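Local coordinates for protein hydroxylase, putative (Mycobacterium tuberculosis, PDB 3AFF) that probably catalyses, as the oxygenase component of a two-component flavin monooxygenase, the ortho-hydroxylation of the phenolic secosteroid 3-HSA during cholesterol breakdown, at residues G109-P112 with S113-I116; F68-A71 with T72-L75; L387-G390 with D391-V394; R319-A322 with R323-V327; N351-P354 with I355-F358. All coordinates share one frame; numbering follows the deposited sequence.

In the fold
Along the chain the order is contact 2, contact 1, contact 4, contact 5, contact 3. Contact 2, on helix 65-76, is the buried one, its centre about 12 Å from that of the chain. Contact 1 turns the chain from helix 101-108 into strand 116-119 of the mixed sheet, at the surface; its centre is about 33 Å from that of contact 4, across the middle of the subunit. Contacts 4 and 5 lie on consecutive helices, 316-342 and 354-370, with centres about 30 Å apart. Contact 3 closes the chain and touches contact 4 directly, so the C-terminal end is anchored on helix 316-342. In this acyl-CoA dehydrogenase-like fold four contacts lie on or at helices and one leads into the sheet.

Contact 1: residues G109-P112 with S113-I116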
loop_
_atom_site.group_PDB
_atom_site.type_symbol
_atom_site.label_atom_id
_atom_site.label_comp_id
_atom_site.label_asym_id
_atom_site.label_seq_id
_atom_site.Cartn_x
_atom_site.Cartn_y
_atom_site.Cartn_z
ATOM N N GLY A 109 -9.954 1.057 -62.544
ATOM C CA GLY A 109 -9.942 1.866 -63.782
ATOM C C GLY A 109 -11.223 1.755 -64.606
ATOM O O GLY A 109 -11.559 2.698 -65.309
ATOM N N GLU A 110 -11.931 0.623 -64.517
ATOM C CA GLU A 110 -13.193 0.405 -65.216
ATOM C C GLU A 110 -14.391 0.559 -64.282
ATOM O O GLU A 110 -15.408 1.225 -64.601
ATOM C CB GLU A 110 -13.225 -0.980 -65.904
ATOM C CG GLU A 110 -12.310 -1.139 -67.165
ATOM C CD GLU A 110 -12.250 0.103 -68.152
ATOM O OE1 GLU A 110 -13.301 0.704 -68.532
ATOM O OE2 GLU A 110 -11.116 0.476 -68.569
ATOM N N ASP A 111 -14.270 -0.060 -63.110
ATOM C CA ASP A 111 -15.361 -0.049 -62.134
ATOM C C ASP A 111 -14.817 0.300 -60.747
ATOM O O ASP A 111 -14.230 -0.536 -60.103
ATOM C CB ASP A 111 -16.034 -1.368 -62.121
ATOM C CG ASP A 111 -17.216 -1.386 -61.184
ATOM O OD1 ASP A 111 -17.502 -0.359 -60.516
ATOM O OD2 ASP A 111 -17.896 -2.428 -61.135
ATOM N N PRO A 112 -14.960 1.560 -60.327
ATOM C CA PRO A 112 -14.386 1.993 -59.049
ATOM C C PRO A 112 -15.154 1.471 -57.832
ATOM O O PRO A 112 -14.773 1.737 -56.692
ATOM C CB PRO A 112 -14.433 3.523 -59.145
ATOM C CG PRO A 112 -15.676 3.787 -59.985
ATOM C CD PRO A 112 -15.628 2.669 -61.041
ATOM N N SER A 113 -16.174 0.673 -58.075
ATOM C CA SER A 113 -16.924 0.027 -56.973
ATOM C C SER A 113 -16.413 -1.405 -56.612
ATOM O O SER A 113 -16.924 -2.088 -55.704
ATOM C CB SER A 113 -18.415 0.022 -57.271
ATOM O OG SER A 113 -18.798 -1.113 -58.027
ATOM N N THR A 114 -15.398 -1.828 -57.342
ATOM C CA THR A 114 -14.753 -3.136 -57.164
ATOM C C THR A 114 -14.207 -3.228 -55.737
ATOM O O THR A 114 -13.639 -2.254 -55.227
ATOM C CB THR A 114 -13.574 -3.244 -58.159
ATOM O OG1 THR A 114 -14.072 -3.058 -59.480
ATOM C CG2 THR A 114 -12.857 -4.605 -58.072
ATOM N N ARG A 115 -14.399 -4.374 -55.101
ATOM C CA ARG A 115 -13.919 -4.624 -53.701
ATOM C C ARG A 115 -12.788 -5.660 -53.622
ATOM O O ARG A 115 -12.609 -6.480 -54.521
ATOM C CB ARG A 115 -15.101 -5.126 -52.835
ATOM C CG ARG A 115 -16.185 -4.079 -52.648
ATOM C CD ARG A 115 -17.345 -4.661 -51.826
ATOM N NE ARG A 115 -18.130 -5.561 -52.643
ATOM C CZ ARG A 115 -19.134 -5.204 -53.436
ATOM N NH1 ARG A 115 -19.474 -3.932 -53.573
ATOM N NH2 ARG A 115 -19.789 -6.141 -54.124
ATOM N N ILE A 116 -12.030 -5.610 -52.519
ATOM C CA ILE A 116 -10.774 -6.346 -52.374
ATOM C C ILE A 116 -10.847 -7.021 -50.994
ATOM O O ILE A 116 -11.127 -6.358 -49.998
ATOM C CB ILE A 116 -9.497 -5.379 -52.475
ATOM C CG1 ILE A 116 -9.552 -4.477 -53.735
ATOM C CG2 ILE A 116 -8.196 -6.158 -52.461
ATOM C CD1 ILE A 116 -10.088 -3.103 -53.451
#
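D111 meets S113 with its carboxylate and T114 with its main-chain oxygen at a type I beta turn, D111 to T114, in the loop joining helix 101-108 to strand 116-119. Its CB faces the hydroxyl of T114, 3.7 Å from OG1. With CG anti to the backbone N (chi1 -177°), the carboxylate is carried forward to S113. Of its two oxygens OD1 does the bonding. S113 N donates to D111 OD1 at 3.0 Å, which makes an Asx turn, and arrives from above the carboxylate plane. S113 OG donates to the same OD1 at 2.9 Å, on the syn side, and both donors come from the same face. The far oxygen, D111 OD2, approaches S113 OG no closer than 3.5 Å. The main-chain oxygen of D111 is also held twice: T114 OG1 donates to it at 2.6 Å, while T114 N closes the beta turn at 3.3 Å from well above the carbonyl plane. P112 fills the second position of the turn, and its carbonyl accepts from Q54 NE2; T114 O accepts from W108 NE1, tying the loop back to the helix before it. With OD1 held twice by S113 and O held twice by T114, one aspartate locks the turn, and the pair of donors on OD1 would favour an ionised carboxylate.

Contact 2: residues F68-A71 with T72-L75; sequences FFEA and TRRL
E70 is clasped by R73 and R74 one helical turn ahead of it, in a salt-bridge network on helix 65-76 of the helical N-terminal part of this acyl-CoA dehydrogenase-like fold. R73 grips side-on: its NH2 donates to E70 OE1 at 2.9 Å, and its NE to E70 OE2 at 3.2 Å, so each carboxylate oxygen is held. R74 comes from the other side of OE1, its NE using the anti lone pair at 2.8 Å in a nearly straight bond (174°). The carboxylate is 40° from the R73 plane and 73° from that of R74. A bend of the E70 chain at chi2 swings the carboxylate forward along the helix to meet both. On the inward side T72 CG2 sits over a face of the F68 ring in a CH-pi contact, 4.2 Å from the centroid.

A second shell fixes these groups. R74 NH1 makes a salt bridge to D17 of helix 9-33, and R73 makes cation-pi contacts with Y250 and W294. F69 packs on helix 233-259, and F68 meets the ring of F49. T72 lies about 8 Å, side chain to side chain, from W84, a probable FMN-binding residue. The hydroxyl of T72 turns back to its own helix, where F69 O accepts from OG1 at 2.7 Å as well as from R73 N.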
loop_
_atom_site.group_PDB
_atom_site.type_symbol
_atom_site.label_atom_id
_atom_site.label_comp_id
_atom_site.label_asym_id
_atom_site.label_seq_id
_atom_site.Cartn_x
_atom_site.Cartn_y
_atom_site.Cartn_z
ATOM N N PHE A 68 -15.120 6.614 -40.495
ATOM C CA PHE A 68 -15.193 5.254 -41.004
ATOM C C PHE A 68 -15.366 4.236 -39.874
ATOM O O PHE A 68 -16.211 3.366 -39.976
ATOM C CB PHE A 68 -13.933 4.885 -41.827
ATOM C CG PHE A 68 -13.960 3.452 -42.305
ATOM C CD1 PHE A 68 -14.652 3.107 -43.475
ATOM C CD2 PHE A 68 -13.314 2.444 -41.570
ATOM C CE1 PHE A 68 -14.683 1.804 -43.907
ATOM C CE2 PHE A 68 -13.372 1.122 -41.996
ATOM C CZ PHE A 68 -14.035 0.819 -43.160
ATOM N N PHE A 69 -14.569 4.321 -38.807
ATOM C CA PHE A 69 -14.737 3.350 -37.677
ATOM C C PHE A 69 -16.077 3.429 -36.926
ATOM O O PHE A 69 -16.659 2.393 -36.569
ATOM C CB PHE A 69 -13.505 3.331 -36.745
ATOM C CG PHE A 69 -12.253 2.898 -37.448
ATOM C CD1 PHE A 69 -12.193 1.652 -38.078
ATOM C CD2 PHE A 69 -11.133 3.744 -37.530
ATOM C CE1 PHE A 69 -11.011 1.245 -38.767
ATOM C CE2 PHE A 69 -9.959 3.359 -38.191
ATOM C CZ PHE A 69 -9.877 2.113 -38.826
ATOM N N GLU A 70 -16.618 4.654 -36.791
ATOM C CA GLU A 70 -17.959 4.875 -36.244
ATOM C C GLU A 70 -19.059 4.173 -37.028
ATOM O O GLU A 70 -19.932 3.525 -36.465
ATOM C CB GLU A 70 -18.252 6.414 -36.156
ATOM C CG GLU A 70 -19.706 6.762 -35.900
ATOM C CD GLU A 70 -20.177 6.307 -34.503
ATOM O OE1 GLU A 70 -21.441 6.132 -34.323
ATOM O OE2 GLU A 70 -19.268 6.080 -33.625
ATOM N N ALA A 71 -19.020 4.335 -38.353
ATOM C CA ALA A 71 -19.810 3.532 -39.264
ATOM C C ALA A 71 -19.786 2.027 -39.011
ATOM O O ALA A 71 -20.858 1.366 -39.000
ATOM C CB ALA A 71 -19.351 3.860 -40.749
ATOM N N THR A 72 -18.595 1.448 -38.836
ATOM C CA THR A 72 -18.514 0.014 -38.536
ATOM C C THR A 72 -19.064 -0.357 -37.154
ATOM O O THR A 72 -19.575 -1.467 -36.949
ATOM C CB THR A 72 -17.046 -0.523 -38.664
ATOM O OG1 THR A 72 -16.245 -0.045 -37.576
ATOM C CG2 THR A 72 -16.421 -0.033 -40.014
ATOM N N ARG A 73 -18.865 0.538 -36.185
ATOM C CA ARG A 73 -19.407 0.365 -34.810
ATOM C C ARG A 73 -20.939 0.256 -34.862
ATOM O O ARG A 73 -21.526 -0.685 -34.302
ATOM C CB ARG A 73 -18.967 1.543 -33.902
ATOM C CG ARG A 73 -19.286 1.288 -32.363
ATOM C CD ARG A 73 -19.306 2.575 -31.504
ATOM N NE ARG A 73 -20.268 3.567 -31.993
ATOM C CZ ARG A 73 -21.590 3.471 -31.801
ATOM N NH1 ARG A 73 -22.107 2.503 -31.089
ATOM N NH2 ARG A 73 -22.412 4.383 -32.284
ATOM N N ARG A 74 -21.580 1.189 -35.565
ATOM C CA ARG A 74 -23.051 1.144 -35.793
ATOM C C ARG A 74 -23.519 -0.124 -36.459
ATOM O O ARG A 74 -24.443 -0.810 -35.957
ATOM C CB ARG A 74 -23.544 2.333 -36.641
ATOM C CG ARG A 74 -23.122 3.656 -36.120
ATOM C CD ARG A 74 -23.785 4.850 -36.912
ATOM N NE ARG A 74 -23.279 6.118 -36.395
ATOM C CZ ARG A 74 -23.670 7.332 -36.799
ATOM N NH1 ARG A 74 -24.603 7.481 -37.727
ATOM N NH2 ARG A 74 -23.086 8.391 -36.276
ATOM N N LEU A 75 -22.896 -0.485 -37.576
ATOM C CA LEU A 75 -23.211 -1.748 -38.211
ATOM C C LEU A 75 -23.080 -2.934 -37.309
ATOM O O LEU A 75 -23.907 -3.841 -37.350
ATOM C CB LEU A 75 -22.352 -1.987 -39.480
ATOM C CG LEU A 75 -22.643 -0.993 -40.619
ATOM C CD1 LEU A 75 -21.500 -0.927 -41.754
ATOM C CD2 LEU A 75 -24.029 -1.233 -41.185
#

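Contact 3: residues L387-G390 with D391-V394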
loop_
_atom_site.group_PDB
_atom_site.type_symbol
_atom_site.label_atom_id
_atom_site.label_comp_id
_atom_site.label_asym_id
_atom_site.label_seq_id
_atom_site.Cartn_x
_atom_site.Cartn_y
_atom_site.Cartn_z
ATOM N N LEU A 387 10.813 -8.730 -42.755
ATOM C CA LEU A 387 9.970 -7.756 -42.071
ATOM C C LEU A 387 10.738 -6.442 -41.796
ATOM O O LEU A 387 11.990 -6.451 -41.705
ATOM C CB LEU A 387 9.432 -8.384 -40.768
ATOM C CG LEU A 387 8.206 -9.278 -40.989
ATOM C CD1 LEU A 387 8.003 -10.329 -39.856
ATOM C CD2 LEU A 387 6.934 -8.462 -41.242
ATOM N N PRO A 388 10.004 -5.311 -41.636
ATOM C CA PRO A 388 10.657 -4.063 -41.257
ATOM C C PRO A 388 10.938 -4.070 -39.754
ATOM O O PRO A 388 10.455 -4.950 -39.076
ATOM C CB PRO A 388 9.582 -2.999 -41.579
ATOM C CG PRO A 388 8.257 -3.749 -41.540
ATOM C CD PRO A 388 8.524 -5.188 -41.692
ATOM N N PRO A 389 11.718 -3.090 -39.226
ATOM C CA PRO A 389 11.974 -3.044 -37.796
ATOM C C PRO A 389 10.644 -2.981 -37.080
ATOM O O PRO A 389 9.765 -2.197 -37.468
ATOM C CB PRO A 389 12.722 -1.711 -37.576
ATOM C CG PRO A 389 13.098 -1.232 -38.862
ATOM C CD PRO A 389 12.355 -1.984 -39.953
ATOM N N GLY A 390 10.532 -3.786 -36.033
ATOM C CA GLY A 390 9.293 -3.991 -35.306
ATOM C C GLY A 390 8.653 -2.736 -34.744
ATOM O O GLY A 390 7.391 -2.682 -34.673
ATOM N N ASP A 391 9.465 -1.740 -34.347
ATOM C CA ASP A 391 8.867 -0.490 -33.838
ATOM C C ASP A 391 8.084 0.280 -34.931
ATOM O O ASP A 391 7.176 1.051 -34.606
ATOM C CB ASP A 391 9.882 0.398 -33.093
ATOM C CG ASP A 391 11.044 0.836 -33.958
ATOM O OD1 ASP A 391 10.856 1.036 -35.174
ATOM O OD2 ASP A 391 12.167 0.998 -33.414
ATOM N N THR A 392 8.403 0.053 -36.222
ATOM C CA THR A 392 7.649 0.684 -37.332
ATOM C C THR A 392 6.251 0.071 -37.496
ATOM O O THR A 392 5.327 0.719 -38.046
ATOM C CB THR A 392 8.384 0.636 -38.695
ATOM O OG1 THR A 392 8.461 -0.722 -39.139
ATOM C CG2 THR A 392 9.820 1.217 -38.639
ATOM N N MET A 393 6.085 -1.146 -36.989
ATOM C CA MET A 393 4.826 -1.881 -37.059
ATOM C C MET A 393 3.828 -1.557 -35.945
ATOM O O MET A 393 2.617 -1.867 -36.017
ATOM C CB MET A 393 5.118 -3.420 -37.108
ATOM C CG MET A 393 5.803 -3.898 -38.419
ATOM S SD MET A 393 4.693 -3.814 -39.858
ATOM C CE MET A 393 3.316 -4.899 -39.470
ATOM N N VAL A 394 4.326 -0.952 -34.874
ATOM C CA VAL A 394 3.508 -0.717 -33.694
ATOM C C VAL A 394 2.306 0.200 -33.996
ATOM O O VAL A 394 2.520 1.141 -34.789
ATOM C CB VAL A 394 4.378 -0.115 -32.554
ATOM C CG1 VAL A 394 3.503 0.381 -31.429
ATOM C CG2 VAL A 394 5.410 -1.156 -32.039
#
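T392 folds back on P389 in the short, weakly bonded helical turn 390-393 near the end of the chain, following the proline pair P388-P389. The threonine and the P389 ring cross at a slant, methyl against ring: T392 CG2 is 4.1 Å from P389 CG. The hydroxyl sits between the backbone N and the carbonyl carbon (chi1 67°), and this turns OG1 toward the loop, with P388 CB 3.5 Å away. M393 and P388 instead lie at about a right angle. The methionine chain, bent at chi2 and chi3, brings its sulfur against the proline ring, SD to P388 CG 3.9 Å, and makes the apolar contact of the turn. The backbone bonds run from residue i+3 to residue i: T392 N donates to P389 O at 2.9 Å, and M393 N to G390 O at 3.1 Å.

Around the turn, T392 OG1 is also bonded to N214 ND2, and P388 and M393 both pack on Y210, so helix 210-214 meets the same side chains. M393 O accepts from R323 NH2 and V394 O from R319 NH2, which fastens the chain end to helix 316-342. D391 also packs on H256 of a second subunit. P389 O thus takes two donors from one residue, T392 N from above the carbonyl plane and T392 OG1 within it at 2.6 Å.

Contact 4: residues R319-A322 with R323-V327; sequences RARA and RRDQV
R321, R324 and D325 share one side of helix 316-342 and form a salt-bridge network. The salt bridges radiate from the aspartate. R324 NH2 donates to the syn lone pair of D325 OD1 at 2.8 Å. R324 NE adds a weak bond to the same oxygen. R321 lies alongside D325, pointing the same way; D325 OD2 is at the edge of the R321 guanidinium, 3.7 Å from NH1, a long bridge. The aspartate would help balance R321 NH1 and R324 NH2, like charges 4.8 Å apart.

Packing joins these two arginines as well. R324 starts with CG between the backbone N and the carbonyl carbon (chi1 49°) and bends at chi2 and chi3; this folds its guanidinium back over the R321 stem, one face meeting R321 CG, which is 3.8 Å from R324 NH1.

Backbone bonds of the alpha-helical pattern run beneath: R323 N to R319 O at 3.0 Å, R324 N to A320 O, and D325 N to R321 O at 2.9 Å. Q326 N to A322 O is weak.

On the inner side A322 packs on N300 and E304 of helix 286-309. Q326 OE1 is bonded to T239 OG1 of helix 233-259, and R323 NH2 bonds the carbonyl of M393 and makes a salt bridge to E374. The arrangement belongs to the C-terminal helical bundle of the acyl-CoA dehydrogenase fold, with Q326 about 7 Å, side chain to side chain, from A369, a probable FMN-binding residue.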
loop_
_atom_site.group_PDB
_atom_site.type_symbol
_atom_site.label_atom_id
_atom_site.label_comp_id
_atom_site.label_asym_id
_atom_site.label_seq_id
_atom_site.Cartn_x
_atom_site.Cartn_y
_atom_site.Cartn_z
ATOM N N ARG A 319 1.452 6.015 -31.279
ATOM C CA ARG A 319 1.173 4.712 -31.908
ATOM C C ARG A 319 1.260 3.592 -30.864
ATOM O O ARG A 319 0.409 2.687 -30.824
ATOM C CB ARG A 319 2.161 4.468 -33.065
ATOM C CG ARG A 319 1.938 5.338 -34.353
ATOM C CD ARG A 319 3.258 5.484 -35.203
ATOM N NE ARG A 319 3.833 4.204 -35.249
ATOM C CZ ARG A 319 5.114 3.865 -35.167
ATOM N NH1 ARG A 319 6.107 4.713 -35.233
ATOM N NH2 ARG A 319 5.362 2.593 -35.105
ATOM N N ALA A 320 2.279 3.665 -30.023
ATOM C CA ALA A 320 2.401 2.732 -28.866
ATOM C C ALA A 320 1.191 2.668 -27.898
ATOM O O ALA A 320 0.671 1.594 -27.599
ATOM C CB ALA A 320 3.685 3.018 -28.101
ATOM N N ARG A 321 0.715 3.816 -27.427
ATOM C CA ARG A 321 -0.577 3.884 -26.694
ATOM C C ARG A 321 -1.724 3.240 -27.480
ATOM O O ARG A 321 -2.577 2.568 -26.918
ATOM C CB ARG A 321 -0.996 5.337 -26.475
ATOM C CG ARG A 321 -0.346 6.056 -25.335
ATOM C CD ARG A 321 -1.228 7.252 -24.760
ATOM N NE ARG A 321 -1.721 8.291 -25.685
ATOM C CZ ARG A 321 -2.965 8.288 -26.178
ATOM N NH1 ARG A 321 -3.753 7.269 -25.832
ATOM N NH2 ARG A 321 -3.439 9.265 -26.994
ATOM N N ALA A 322 -1.791 3.517 -28.781
ATOM C CA ALA A 322 -2.930 3.059 -29.592
ATOM C C ALA A 322 -2.925 1.525 -29.637
ATOM O O ALA A 322 -3.975 0.911 -29.552
ATOM C CB ALA A 322 -2.901 3.708 -31.051
ATOM N N ARG A 323 -1.734 0.915 -29.705
ATOM C CA ARG A 323 -1.608 -0.523 -29.639
ATOM C C ARG A 323 -2.015 -1.175 -28.340
ATOM O O ARG A 323 -2.663 -2.202 -28.357
ATOM C CB ARG A 323 -0.179 -0.982 -29.923
ATOM C CG ARG A 323 0.041 -1.185 -31.369
ATOM C CD ARG A 323 -0.107 -2.625 -31.843
ATOM N NE ARG A 323 0.295 -2.610 -33.253
ATOM C CZ ARG A 323 -0.217 -3.388 -34.181
ATOM N NH1 ARG A 323 -1.161 -4.242 -33.835
ATOM N NH2 ARG A 323 0.205 -3.311 -35.457
ATOM N N ARG A 324 -1.543 -0.642 -27.218
ATOM C CA ARG A 324 -1.921 -1.174 -25.935
ATOM C C ARG A 324 -3.411 -0.977 -25.706
ATOM O O ARG A 324 -4.053 -1.839 -25.107
ATOM C CB ARG A 324 -1.048 -0.651 -24.796
ATOM C CG ARG A 324 -0.837 0.828 -24.747
ATOM C CD ARG A 324 -0.890 1.397 -23.271
ATOM N NE ARG A 324 -2.158 2.139 -23.057
ATOM C CZ ARG A 324 -2.297 3.389 -22.571
ATOM N NH1 ARG A 324 -1.243 4.115 -22.184
ATOM N NH2 ARG A 324 -3.524 3.910 -22.452
ATOM N N ASP A 325 -3.981 0.109 -26.223
ATOM C CA ASP A 325 -5.418 0.311 -26.123
ATOM C C ASP A 325 -6.279 -0.659 -26.909
ATOM O O ASP A 325 -7.459 -0.812 -26.575
ATOM C CB ASP A 325 -5.810 1.784 -26.410
ATOM C CG ASP A 325 -5.357 2.739 -25.305
ATOM O OD1 ASP A 325 -4.925 2.243 -24.233
ATOM O OD2 ASP A 325 -5.419 3.973 -25.499
ATOM N N GLN A 326 -5.744 -1.336 -27.937
ATOM C CA GLN A 326 -6.558 -2.339 -28.653
ATOM C C GLN A 326 -7.038 -3.436 -27.714
ATOM O O GLN A 326 -8.215 -3.716 -27.660
ATOM C CB GLN A 326 -5.780 -2.988 -29.829
ATOM C CG GLN A 326 -5.200 -1.947 -30.826
ATOM C CD GLN A 326 -6.235 -1.252 -31.700
ATOM O OE1 GLN A 326 -5.947 -0.177 -32.312
ATOM N NE2 GLN A 326 -7.410 -1.842 -31.805
ATOM N N VAL A 327 -6.136 -4.079 -26.980
ATOM C CA VAL A 327 -6.579 -5.038 -25.958
ATOM C C VAL A 327 -7.406 -4.446 -24.825
ATOM O O VAL A 327 -8.311 -5.113 -24.356
ATOM C CB VAL A 327 -5.441 -5.957 -25.351
ATOM C CG1 VAL A 327 -4.802 -6.743 -26.462
ATOM C CG2 VAL A 327 -4.431 -5.135 -24.662
#

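Contact 5: residues N351-P354 with I355-F358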
loop_
_atom_site.group_PDB
_atom_site.type_symbol
_atom_site.label_atom_id
_atom_site.label_comp_id
_atom_site.label_asym_id
_atom_site.label_seq_id
_atom_site.Cartn_x
_atom_site.Cartn_y
_atom_site.Cartn_z
ATOM N N ASN A 351 -31.183 -20.116 -29.074
ATOM C CA ASN A 351 -30.794 -19.719 -30.425
ATOM C C ASN A 351 -31.530 -18.509 -30.956
ATOM O O ASN A 351 -31.065 -17.887 -31.918
ATOM C CB ASN A 351 -30.993 -20.897 -31.368
ATOM C CG ASN A 351 -30.010 -21.973 -31.115
ATOM O OD1 ASN A 351 -29.018 -21.754 -30.407
ATOM N ND2 ASN A 351 -30.258 -23.163 -31.675
ATOM N N GLU A 352 -32.674 -18.171 -30.332
ATOM C CA GLU A 352 -33.515 -17.049 -30.791
ATOM C C GLU A 352 -33.171 -15.751 -30.059
ATOM O O GLU A 352 -33.779 -14.707 -30.344
ATOM C CB GLU A 352 -35.038 -17.336 -30.700
ATOM C CG GLU A 352 -35.656 -18.443 -31.630
ATOM C CD GLU A 352 -35.198 -18.371 -33.131
ATOM O OE1 GLU A 352 -35.039 -17.260 -33.714
ATOM O OE2 GLU A 352 -34.988 -19.460 -33.734
ATOM N N ALA A 353 -32.201 -15.809 -29.137
ATOM C CA ALA A 353 -31.856 -14.664 -28.298
ATOM C C ALA A 353 -30.721 -13.817 -28.932
ATOM O O ALA A 353 -29.621 -14.336 -29.165
ATOM C CB ALA A 353 -31.454 -15.151 -26.932
ATOM N N PRO A 354 -30.978 -12.516 -29.235
ATOM C CA PRO A 354 -29.946 -11.686 -29.877
ATOM C C PRO A 354 -28.659 -11.662 -29.074
ATOM O O PRO A 354 -27.583 -11.487 -29.637
ATOM C CB PRO A 354 -30.541 -10.280 -29.839
ATOM C CG PRO A 354 -31.972 -10.463 -29.725
ATOM C CD PRO A 354 -32.240 -11.783 -29.053
ATOM N N ILE A 355 -28.751 -11.823 -27.760
ATOM C CA ILE A 355 -27.583 -11.578 -26.941
ATOM C C ILE A 355 -26.530 -12.705 -27.031
ATOM O O ILE A 355 -25.345 -12.413 -26.980
ATOM C CB ILE A 355 -27.957 -11.173 -25.478
ATOM C CG1 ILE A 355 -26.723 -11.120 -24.618
ATOM C CG2 ILE A 355 -28.913 -12.174 -24.865
ATOM C CD1 ILE A 355 -26.157 -9.802 -24.566
ATOM N N GLN A 356 -26.945 -13.961 -27.209
ATOM C CA GLN A 356 -25.962 -14.998 -27.429
ATOM C C GLN A 356 -25.150 -14.770 -28.730
ATOM O O GLN A 356 -23.993 -15.190 -28.831
ATOM C CB GLN A 356 -26.524 -16.457 -27.288
ATOM C CG GLN A 356 -27.771 -16.827 -28.113
ATOM C CD GLN A 356 -27.488 -17.035 -29.572
ATOM O OE1 GLN A 356 -26.558 -17.741 -29.944
ATOM N NE2 GLN A 356 -28.303 -16.418 -30.429
ATOM N N ARG A 357 -25.750 -14.091 -29.709
ATOM C CA ARG A 357 -25.124 -13.916 -30.988
ATOM C C ARG A 357 -24.054 -12.867 -30.909
ATOM O O ARG A 357 -22.974 -13.092 -31.418
ATOM C CB ARG A 357 -26.135 -13.533 -32.054
ATOM C CG ARG A 357 -25.506 -13.325 -33.444
ATOM C CD ARG A 357 -26.511 -12.949 -34.531
ATOM N NE ARG A 357 -27.704 -13.802 -34.489
ATOM C CZ ARG A 357 -28.894 -13.420 -34.016
ATOM N NH1 ARG A 357 -29.070 -12.164 -33.569
ATOM N NH2 ARG A 357 -29.915 -14.299 -33.995
ATOM N N PHE A 358 -24.353 -11.722 -30.308
ATOM C CA PHE A 358 -23.344 -10.730 -30.042
ATOM C C PHE A 358 -22.222 -11.267 -29.204
ATOM O O PHE A 358 -21.050 -10.899 -29.420
ATOM C CB PHE A 358 -23.934 -9.512 -29.344
ATOM C CG PHE A 358 -24.784 -8.695 -30.228
ATOM C CD1 PHE A 358 -24.195 -7.931 -31.243
ATOM C CD2 PHE A 358 -26.166 -8.720 -30.095
ATOM C CE1 PHE A 358 -24.943 -7.144 -32.115
ATOM C CE2 PHE A 358 -26.974 -7.941 -30.968
ATOM C CZ PHE A 358 -26.352 -7.137 -31.998
HETATM O O HOH W 1 -26.724 -20.423 -30.746
#
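The backbone leaves the loop 351-353 and turns into helix 354-370 at P354, whose carbonyl takes weak bonds from R357 N and F358 N while Q356 N reaches weakly to A353 O. The Q356 side chain strengthens this entry. Its CG takes the position between the backbone N and the carbonyl carbon (chi1 53°), and a second bend at chi2 carries the amide back over the loop, where NE2 donates to A353 O at 2.8 Å. The donor is tilted 27° from the carbonyl plane. The other end of that amide meets N351 through a water, which donates to Q356 OE1 at 2.8 Å and to N351 OD1 at 2.7 Å. R360 NE also donates to Q356 OE1, so both ends of the amide are held and its rotation is fixed.

F358 brings CD2 to 3.1 Å from P354 O, a close carbon-to-oxygen approach. Apolar contacts lie beside it: F358 CE2 is 4.4 Å from P354 CB, and A353 CB equally far, 4.4 Å, from I355 CG2. R357 passes NH1 beside P354 CA, but its NE makes a salt bridge to E31 and its NH2 a hydrogen bond to Q28.

I355 and F358 pack on A252 of helix 233-259, while N351 and Q356 touch V184 and V185 of a third subunit. This is the N-terminal first turn of helix 354-370, with a proline at its start, in the C-terminal acyl-CoA dehydrogenase domain, at a subunit interface and near T347, probably part of the FMN site.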